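Local structure of cobalamin biosynthesis protein CobN (Mycobacterium tuberculosis, 7C6O) at residues T41-T47 / A82-R88; V108-L112 / R126-A130. The protein is the large, catalytic subunit of cobaltochelatase, the enzyme that inserts cobalt into the corrin ring during cobalamin biosynthesis, probably together with partner subunits. One frame throughout, in Å; residues are numbered along the deposited sequence.

Interaction 1 of 2, residues T41-T47 / A82-R88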
# COMPACT_ATOMS: atom_id res chain seq x y z
N THR A 41 -17.53 -32.21 43.02
CA THR A 41 -17.33 -30.95 42.32
C THR A 41 -16.01 -30.33 42.75
O THR A 41 -15.79 -30.09 43.94
CB THR A 41 -18.48 -29.99 42.60
OG1 THR A 41 -19.71 -30.57 42.15
CG2 THR A 41 -18.25 -28.67 41.89
N VAL A 42 -15.14 -30.07 41.78
CA VAL A 42 -13.86 -29.42 42.02
C VAL A 42 -13.94 -28.01 41.45
O VAL A 42 -14.19 -27.83 40.25
CB VAL A 42 -12.69 -30.20 41.39
CG1 VAL A 42 -11.39 -29.42 41.54
CG2 VAL A 42 -12.57 -31.57 42.04
N LEU A 43 -13.74 -27.02 42.31
CA LEU A 43 -13.71 -25.62 41.88
C LEU A 43 -12.28 -25.24 41.52
O LEU A 43 -11.37 -25.36 42.36
CB LEU A 43 -14.25 -24.72 42.99
CG LEU A 43 -14.19 -23.21 42.74
CD1 LEU A 43 -14.99 -22.83 41.51
CD2 LEU A 43 -14.68 -22.45 43.96
N LEU A 44 -12.07 -24.81 40.28
CA LEU A 44 -10.77 -24.37 39.80
C LEU A 44 -10.79 -22.85 39.65
O LEU A 44 -11.55 -22.31 38.84
CB LEU A 44 -10.43 -25.03 38.46
CG LEU A 44 -9.14 -24.56 37.79
CD1 LEU A 44 -7.94 -24.85 38.68
CD2 LEU A 44 -8.98 -25.22 36.43
N LEU A 45 -9.95 -22.17 40.43
CA LEU A 45 -9.79 -20.72 40.37
C LEU A 45 -8.38 -20.44 39.86
O LEU A 45 -7.41 -20.58 40.60
CB LEU A 45 -10.01 -20.08 41.74
CG LEU A 45 -11.35 -20.38 42.42
CD1 LEU A 45 -11.32 -19.93 43.88
CD2 LEU A 45 -12.48 -19.69 41.67
N SER A 46 -8.27 -20.04 38.59
CA SER A 46 -6.98 -19.79 37.98
C SER A 46 -7.02 -18.49 37.19
O SER A 46 -8.00 -18.20 36.50
CB SER A 46 -6.56 -20.93 37.04
OG SER A 46 -5.28 -20.68 36.47
N THR A 47 -5.95 -17.70 37.31
CA THR A 47 -5.83 -16.50 36.50
C THR A 47 -5.41 -16.81 35.07
O THR A 47 -5.30 -15.88 34.26
CB THR A 47 -4.82 -15.54 37.14
OG1 THR A 47 -3.61 -16.24 37.43
CG2 THR A 47 -5.39 -14.96 38.43
N ALA A 82 -18.57 -26.60 46.08
CA ALA A 82 -17.30 -27.27 45.86
C ALA A 82 -17.00 -28.29 46.95
O ALA A 82 -17.23 -28.03 48.14
CB ALA A 82 -16.17 -26.25 45.78
N SER A 83 -16.48 -29.45 46.54
CA SER A 83 -15.91 -30.42 47.47
C SER A 83 -14.41 -30.23 47.64
O SER A 83 -13.87 -30.54 48.70
CB SER A 83 -16.18 -31.85 46.98
OG SER A 83 -17.57 -32.08 46.81
N ILE A 84 -13.74 -29.75 46.59
CA ILE A 84 -12.32 -29.41 46.62
C ILE A 84 -12.16 -28.11 45.84
O ILE A 84 -12.84 -27.89 44.84
CB ILE A 84 -11.45 -30.52 46.01
CG1 ILE A 84 -11.74 -31.87 46.65
CG2 ILE A 84 -9.97 -30.18 46.15
CD1 ILE A 84 -10.99 -33.02 46.00
N VAL A 85 -11.24 -27.26 46.29
CA VAL A 85 -10.93 -26.01 45.60
C VAL A 85 -9.46 -26.02 45.22
O VAL A 85 -8.60 -26.43 46.01
CB VAL A 85 -11.26 -24.78 46.47
CG1 VAL A 85 -11.12 -23.50 45.63
CG2 VAL A 85 -12.65 -24.89 47.05
N VAL A 86 -9.17 -25.58 44.00
CA VAL A 86 -7.81 -25.42 43.50
C VAL A 86 -7.64 -23.97 43.06
O VAL A 86 -8.45 -23.46 42.29
CB VAL A 86 -7.51 -26.37 42.34
CG1 VAL A 86 -6.09 -26.14 41.81
CG2 VAL A 86 -7.69 -27.81 42.77
N ILE A 87 -6.58 -23.33 43.55
CA ILE A 87 -6.27 -21.94 43.21
C ILE A 87 -4.89 -21.91 42.57
O ILE A 87 -3.92 -22.43 43.14
CB ILE A 87 -6.31 -21.03 44.45
CG1 ILE A 87 -7.70 -21.06 45.09
CG2 ILE A 87 -5.91 -19.61 44.09
CD1 ILE A 87 -7.79 -20.30 46.40
N ARG A 88 -4.80 -21.30 41.38
CA ARG A 88 -3.53 -21.13 40.68
C ARG A 88 -3.37 -19.67 40.29
O ARG A 88 -4.16 -19.17 39.48
CB ARG A 88 -3.45 -22.03 39.44
CG ARG A 88 -2.10 -21.98 38.71
CD ARG A 88 -1.93 -23.17 37.76
NE ARG A 88 -0.61 -23.18 37.13
CZ ARG A 88 -0.38 -22.78 35.88
NH1 ARG A 88 -1.37 -22.34 35.12
NH2 ARG A 88 0.86 -22.83 35.39
O HOH W 1 -19.60 -32.35 45.24
O HOH W 2 -2.59 -18.53 36.89

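Interaction 2 of 2, residues V108-L112 / R126-A130. With NA (sodium ion), chain F.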
# COMPACT_ATOMS: atom_id res chain seq x y z
N VAL A 108 -13.44 -25.92 53.10
CA VAL A 108 -13.31 -26.84 51.96
C VAL A 108 -11.83 -27.11 51.71
O VAL A 108 -11.03 -26.16 51.69
CB VAL A 108 -13.98 -26.25 50.72
CG1 VAL A 108 -13.89 -27.22 49.56
CG2 VAL A 108 -15.43 -25.88 51.02
N PRO A 109 -11.42 -28.37 51.53
CA PRO A 109 -10.01 -28.66 51.24
C PRO A 109 -9.51 -27.82 50.06
O PRO A 109 -10.12 -27.80 48.99
CB PRO A 109 -10.01 -30.15 50.91
CG PRO A 109 -11.19 -30.69 51.67
CD PRO A 109 -12.23 -29.60 51.62
N ALA A 110 -8.40 -27.12 50.28
CA ALA A 110 -7.91 -26.13 49.33
C ALA A 110 -6.51 -26.51 48.86
O ALA A 110 -5.62 -26.77 49.67
CB ALA A 110 -7.89 -24.74 49.97
N VAL A 111 -6.33 -26.52 47.54
CA VAL A 111 -5.05 -26.80 46.91
C VAL A 111 -4.55 -25.49 46.30
O VAL A 111 -5.20 -24.94 45.39
CB VAL A 111 -5.17 -27.89 45.84
CG1 VAL A 111 -3.80 -28.36 45.38
CG2 VAL A 111 -6.00 -29.06 46.36
N LEU A 112 -3.42 -24.99 46.79
CA LEU A 112 -2.87 -23.71 46.35
C LEU A 112 -1.58 -23.96 45.58
O LEU A 112 -0.63 -24.53 46.13
CB LEU A 112 -2.60 -22.79 47.54
CG LEU A 112 -3.71 -22.63 48.58
CD1 LEU A 112 -3.21 -21.77 49.74
CD2 LEU A 112 -4.96 -22.04 47.97
N ARG A 126 0.45 -23.47 52.92
CA ARG A 126 -0.85 -22.91 53.30
C ARG A 126 -2.02 -23.75 52.81
O ARG A 126 -3.13 -23.60 53.34
CB ARG A 126 -0.99 -21.48 52.78
CG ARG A 126 -0.19 -20.45 53.55
CD ARG A 126 -0.43 -19.06 53.00
NE ARG A 126 0.37 -18.06 53.70
CZ ARG A 126 -0.03 -17.44 54.81
NH1 ARG A 126 -1.21 -17.71 55.33
NH2 ARG A 126 0.76 -16.54 55.38
N SER A 127 -1.82 -24.60 51.81
CA SER A 127 -2.87 -25.51 51.37
C SER A 127 -3.37 -26.35 52.54
O SER A 127 -2.60 -26.75 53.41
CB SER A 127 -2.35 -26.42 50.25
OG SER A 127 -1.81 -25.67 49.18
N THR A 128 -4.67 -26.62 52.55
CA THR A 128 -5.26 -27.45 53.60
C THR A 128 -5.32 -28.92 53.20
O THR A 128 -6.09 -29.69 53.80
CB THR A 128 -6.65 -26.92 53.98
OG1 THR A 128 -7.45 -26.76 52.80
CG2 THR A 128 -6.53 -25.57 54.68
N VAL A 129 -4.54 -29.33 52.20
CA VAL A 129 -4.30 -30.74 51.89
C VAL A 129 -2.85 -31.04 52.27
O VAL A 129 -2.11 -30.14 52.69
CB VAL A 129 -4.57 -31.05 50.41
CG1 VAL A 129 -6.04 -30.84 50.08
CG2 VAL A 129 -3.68 -30.19 49.52
N ALA A 130 -2.43 -32.29 52.12
CA ALA A 130 -1.03 -32.63 52.33
C ALA A 130 -0.15 -31.91 51.32
O ALA A 130 -0.58 -31.60 50.20
CB ALA A 130 -0.82 -34.14 52.23
NA NA F . -0.93 -27.08 54.98
O HOH W 3 -9.88 -24.98 53.70
O HOH W 4 0.20 -28.36 53.08
O HOH W 5 -2.01 -29.23 55.41
O HOH W 6 -2.19 -25.74 56.61
O HOH W 7 0.83 -27.70 56.59

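Interaction 1 of 2, residues T41-T47 / A82-R88
V42 to S46 pair one for one with I84 to R88, the two strands running in parallel with axes 4.6 Å apart, and the pairing shows how a parallel ladder sorts its side chains onto two faces. The backbone bonds zigzag between the strands; the one from L45 N to V86 O, at 2.7 Å, is almost straight (176°). At the start of the ladder T41 O receives S83 N at 2.8 Å and, weakly, I84 N.

On the face of L43, L45, V85 and I87, L43 and L45 pack through different conformers. L43 has CG anti to its nitrogen (chi1 176°) and lies beside V85, its CD2 4.1 Å from V85 CG1, while its CB rests against A82 CB at 3.7 Å. L45 turns the other way, CG beside its own nitrogen (chi1 -56°). Its CD1 thereby reaches both V85 CG1 and I87 CG1, at 4.0 Å each, and the side chain runs alongside I87 but slants across V85.

The other face carries V42, L44, S46, I84, V86 and R88. The end of L44 comes back toward strand 84-88, setting CD1 3.9 Å from V86 CG1. S46 OG lies 3.7 Å from R88 CB and near the plane of the guanidinium at its edge, and D51 ties the two together by a salt bridge to R88 NH1 and a hydrogen bond to S46 OG. Waters bridge the two segments at both ends of the ladder, one between T41 N and S83 OG, the other between T47 OG1 and R88 O.

Strand 62-65 flanks 42-46 on its other edge. Helix 72-79 packs on L43, L45 and V85, and helix 146-161 covers V42, I84 and V86.

Interaction 2 of 2, residues V108-L112 / R126-A130
A110 and L112 each give their backbone N-H to a hydroxyl of the loop 126-130, which crosses an edge strand, 110-114, of a four-stranded parallel alpha/beta sheet at a steep angle (120° between the directions of the touching parts). The example illustrates how side chains can serve an edge strand where the chain adds no further strand.

The tight part gathers at S127, L112 and V111, all buried, with V129 beside them. S127 OG takes the N-H of L112 at 3.0 Å and is also bonded to L123 O in the preceding helix, which fixes its rotation. L112 CB comes within 3.4 Å of S127 OG, and L112 CD1 reaches R126 CB at 3.8 Å. V129 points toward the strand: CG1 meets P109 CB and CG2 meets V111 CG2, with V160 of helix 146-161 also against P109 and V129.

The outer side, where T128 is exposed, is wetter. T128 OG1 sits between its own nitrogen and carbonyl carbon (chi1 52°), a rotamer that brings it 2.7 Å from A110 N, and a water bridges it to V108 O. In return T128 N makes a weak, bent bond to A110 O (134°). R126 extends away from the strand to a salt bridge with E122 and a cation-pi contact with Y93. Two waters on V129 O also belong to the sodium shell, four waters in all, joined by D125 O and by S127 O, which lies 2.3 Å from the ion.

Interaction 1 and interaction 2 lie in series along the chain, with their centres about 10 Å apart, and meet in one four-stranded parallel sheet of order 62-65, 42-46, 84-89, 110-114. Strand 84-89 is common ground: one edge pairs with 42-46 in interaction 1, while on the other V85 O lies 2.7 Å from V111 N and I87 N 2.8 Å from V111 O, both probably hydrogen bonds. Helix 146-161 packs against residues of both contacts. Interaction 1 thus builds the buried middle of the sheet and interaction 2 closes one of its borders, beside the sodium ion. Their centres lie about 50 and 58 Å from that of the chain, in an N-terminal alpha/beta unit.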